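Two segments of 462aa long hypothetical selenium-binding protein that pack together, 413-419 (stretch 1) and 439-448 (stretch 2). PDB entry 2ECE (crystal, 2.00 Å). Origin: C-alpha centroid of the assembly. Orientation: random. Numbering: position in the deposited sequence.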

# COMPACT_ATOMS: atom_id res chain seq x y z
N GLY A 413 4.29 -20.70 -8.27
CA GLY A 413 4.93 -19.59 -8.95
C GLY A 413 4.01 -18.44 -9.31
O GLY A 413 3.33 -18.48 -10.34
N LEU A 414 4.01 -17.40 -8.48
CA LEU A 414 3.17 -16.23 -8.71
C LEU A 414 3.73 -15.37 -9.82
O LEU A 414 4.88 -14.95 -9.77
CB LEU A 414 3.04 -15.40 -7.43
CG LEU A 414 1.99 -14.29 -7.37
CD1 LEU A 414 1.55 -14.11 -5.94
CD2 LEU A 414 2.54 -12.99 -7.94
N LYS A 415 2.91 -15.14 -10.84
CA LYS A 415 3.29 -14.31 -11.97
C LYS A 415 2.39 -13.08 -11.94
O LYS A 415 1.17 -13.19 -11.76
CB LYS A 415 3.13 -15.09 -13.28
CG LYS A 415 4.13 -16.25 -13.38
CD LYS A 415 3.88 -17.11 -14.60
CE LYS A 415 4.85 -18.29 -14.62
NZ LYS A 415 4.56 -19.21 -15.76
N GLY A 416 2.99 -11.91 -12.13
CA GLY A 416 2.24 -10.68 -12.06
C GLY A 416 1.25 -10.32 -13.15
O GLY A 416 1.45 -10.61 -14.34
N TRP A 417 0.17 -9.68 -12.72
CA TRP A 417 -0.86 -9.18 -13.61
C TRP A 417 -1.45 -7.92 -13.01
O TRP A 417 -1.18 -7.58 -11.85
CB TRP A 417 -1.99 -10.21 -13.86
CG TRP A 417 -2.56 -10.99 -12.67
CD1 TRP A 417 -2.35 -12.32 -12.40
CD2 TRP A 417 -3.47 -10.52 -11.66
NE1 TRP A 417 -3.08 -12.70 -11.31
CE2 TRP A 417 -3.78 -11.62 -10.83
CE3 TRP A 417 -4.06 -9.28 -11.38
CZ2 TRP A 417 -4.65 -11.52 -9.74
CZ3 TRP A 417 -4.94 -9.18 -10.29
CH2 TRP A 417 -5.22 -10.30 -9.48
N MET A 418 -2.22 -7.21 -13.81
CA MET A 418 -2.91 -6.02 -13.34
C MET A 418 -4.29 -6.08 -13.95
O MET A 418 -4.45 -6.17 -15.17
CB MET A 418 -2.22 -4.73 -13.75
CG MET A 418 -3.04 -3.52 -13.32
SD MET A 418 -2.16 -1.98 -13.13
CE MET A 418 -1.67 -1.71 -14.79
N VAL A 419 -5.28 -6.06 -13.08
CA VAL A 419 -6.67 -6.13 -13.49
C VAL A 419 -7.37 -4.81 -13.20
O VAL A 419 -7.01 -4.10 -12.25
CB VAL A 419 -7.37 -7.27 -12.72
CG1 VAL A 419 -8.87 -7.05 -12.68
CG2 VAL A 419 -7.05 -8.60 -13.39
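Stretch 2, residues 439-448: FGEARSHQVR

Stretch 1 runs as an extended loop from Gly413 to Gly416 and becomes a strand at Trp417. Stretch 2 begins with a type II' beta turn from Phe439 to Ala442, closed by a backbone hydrogen bond from Ala442 N to Phe439 O (3.2 Å), and then straightens into a strand from Arg443 onward. The turn lies against the loop part of stretch 1, and its two ends both fasten to Gly416: Gly416 N donates to Ala442 O at 2.8 Å, while Phe439 N donates to Gly416 O, also at 2.8 Å and with the straighter geometry. After the turn the chain heads the same general way as stretch 1, so that Gly416 lies beside Arg443, their CA atoms 3.8 Å apart, and Met418 is met farther on by Val447. At Lys415 the backbones are wider apart, with 5.3 Å from its CA to that of Glu441.

So close an approach depends on glycine at 416. A CB built there would point toward stretch 2 and lie 2.6 Å from Ala442 O, 2.7 Å from Ser444 N and 2.8 Å from Arg443 CA, clashing with all three. Gly440 suits its place for a different reason: it occupies the second position of the type II' turn, with phi 70° and psi -118°, and positive phi favours a residue without a side chain. Gly413, at phi 112° and psi 98°, likewise has backbone angles that call for glycine, since a CB would jam against the preceding carbonyl oxygen.

Ser444 carries the polar link farther along stretch 1. Its CB points toward the other stretch, and the p rotamer places OG where it donates to Trp417 O at 2.8 Å; a short side chain with a hydroxyl fits this narrow gap. The CA-to-CB bond of Trp417 points away from stretch 2, so the residue meets it chiefly through its backbone, its N lying 3.6 Å from Phe439 CD2 near the plane of the phenyl ring. The edge of that ring also faces Met418, with Phe439 CE2 3.8 Å from Met418 CB. The long, flexible methionine then reaches Val447, its SD 3.9 Å from Val447 CG2, so one side chain makes apolar contact with both residues.

At the other end of the contact, Arg443 leaves its backbone sideways and stretches out along stretch 1. Its NE makes a weak hydrogen bond to Leu414 O (2.9 Å, 129°), and a water reinforces the pairing by accepting from Arg443 NH2 at 2.9 Å and donating to Leu414 O at 3.2 Å. The aliphatic part of the arginine is used as well, with Leu414 CD2 3.8 Å from Arg443 CG; farther out, Leu414 CB lies over one face of the guanidinium. At the exposed margin, Lys415, fully extended beyond an m chi1, forms a salt bridge from NZ to Glu441 OE2 at 3.4 Å. Although the CB of Glu441 points away, its bent side chain brings the carboxylate back to the lysine.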

# COMPACT_ATOMS: atom_id res chain seq x y z
N PHE A 439 2.42 -9.39 -16.68
CA PHE A 439 3.82 -8.99 -16.54
C PHE A 439 4.82 -10.11 -16.79
O PHE A 439 6.00 -9.98 -16.45
CB PHE A 439 4.01 -8.37 -15.15
CG PHE A 439 3.27 -7.07 -14.97
CD1 PHE A 439 3.77 -5.89 -15.51
CD2 PHE A 439 2.06 -7.03 -14.29
CE1 PHE A 439 3.08 -4.69 -15.38
CE2 PHE A 439 1.36 -5.83 -14.15
CZ PHE A 439 1.87 -4.66 -14.70
N GLY A 440 4.36 -11.21 -17.39
CA GLY A 440 5.25 -12.32 -17.69
C GLY A 440 5.72 -13.06 -16.45
O GLY A 440 4.91 -13.62 -15.72
N GLU A 441 7.03 -13.07 -16.21
CA GLU A 441 7.58 -13.75 -15.05
C GLU A 441 7.81 -12.77 -13.90
O GLU A 441 8.18 -13.17 -12.79
CB GLU A 441 8.90 -14.45 -15.40
CG GLU A 441 8.79 -15.54 -16.47
CD GLU A 441 7.96 -16.74 -16.03
OE1 GLU A 441 8.17 -17.23 -14.89
OE2 GLU A 441 7.10 -17.20 -16.81
N ALA A 442 7.61 -11.48 -14.17
CA ALA A 442 7.79 -10.46 -13.15
C ALA A 442 6.50 -10.37 -12.32
O ALA A 442 5.44 -10.73 -12.82
CB ALA A 442 8.08 -9.10 -13.80
N ARG A 443 6.62 -9.92 -11.08
CA ARG A 443 5.46 -9.79 -10.20
C ARG A 443 5.13 -8.31 -10.03
O ARG A 443 6.02 -7.47 -10.09
CB ARG A 443 5.75 -10.44 -8.84
CG ARG A 443 6.07 -11.93 -8.95
CD ARG A 443 6.41 -12.57 -7.61
NE ARG A 443 6.77 -13.97 -7.78
CZ ARG A 443 7.20 -14.77 -6.81
NH1 ARG A 443 7.32 -14.30 -5.58
NH2 ARG A 443 7.52 -16.03 -7.07
N SER A 444 3.85 -7.99 -9.81
CA SER A 444 3.44 -6.60 -9.67
C SER A 444 2.96 -6.22 -8.27
O SER A 444 2.35 -7.02 -7.57
CB SER A 444 2.34 -6.29 -10.69
OG SER A 444 1.29 -7.25 -10.62
N HIS A 445 3.27 -4.99 -7.86
CA HIS A 445 2.86 -4.52 -6.54
C HIS A 445 2.09 -3.20 -6.58
O HIS A 445 1.05 -3.10 -7.25
CB HIS A 445 4.08 -4.40 -5.61
CG HIS A 445 3.74 -4.59 -4.16
ND1 HIS A 445 3.79 -5.82 -3.54
CD2 HIS A 445 3.27 -3.73 -3.23
CE1 HIS A 445 3.36 -5.71 -2.30
NE2 HIS A 445 3.03 -4.45 -2.09
N GLN A 446 2.59 -2.17 -5.90
CA GLN A 446 1.85 -0.91 -5.86
C GLN A 446 1.69 -0.19 -7.19
O GLN A 446 2.57 -0.21 -8.05
CB GLN A 446 2.45 0.05 -4.84
CG GLN A 446 1.55 1.25 -4.56
CD GLN A 446 1.87 1.92 -3.25
OE1 GLN A 446 3.02 2.28 -2.98
NE2 GLN A 446 0.85 2.09 -2.41
N VAL A 447 0.54 0.46 -7.34
CA VAL A 447 0.21 1.20 -8.54
C VAL A 447 0.01 2.68 -8.20
O VAL A 447 -0.65 3.00 -7.22
CB VAL A 447 -1.09 0.66 -9.19
CG1 VAL A 447 -1.53 1.54 -10.35
CG2 VAL A 447 -0.87 -0.77 -9.67
N ARG A 448 0.61 3.56 -8.99
CA ARG A 448 0.45 5.00 -8.80
C ARG A 448 -0.06 5.56 -10.12
O ARG A 448 0.59 5.42 -11.15
CB ARG A 448 1.76 5.68 -8.40
CG ARG A 448 1.81 6.12 -6.93
CD ARG A 448 2.00 4.93 -5.99
NE ARG A 448 1.71 5.22 -4.59
CZ ARG A 448 0.48 5.30 -4.07
NH1 ARG A 448 -0.58 5.11 -4.85
NH2 ARG A 448 0.32 5.56 -2.78
O HOH W 1 7.40 -16.86 -9.82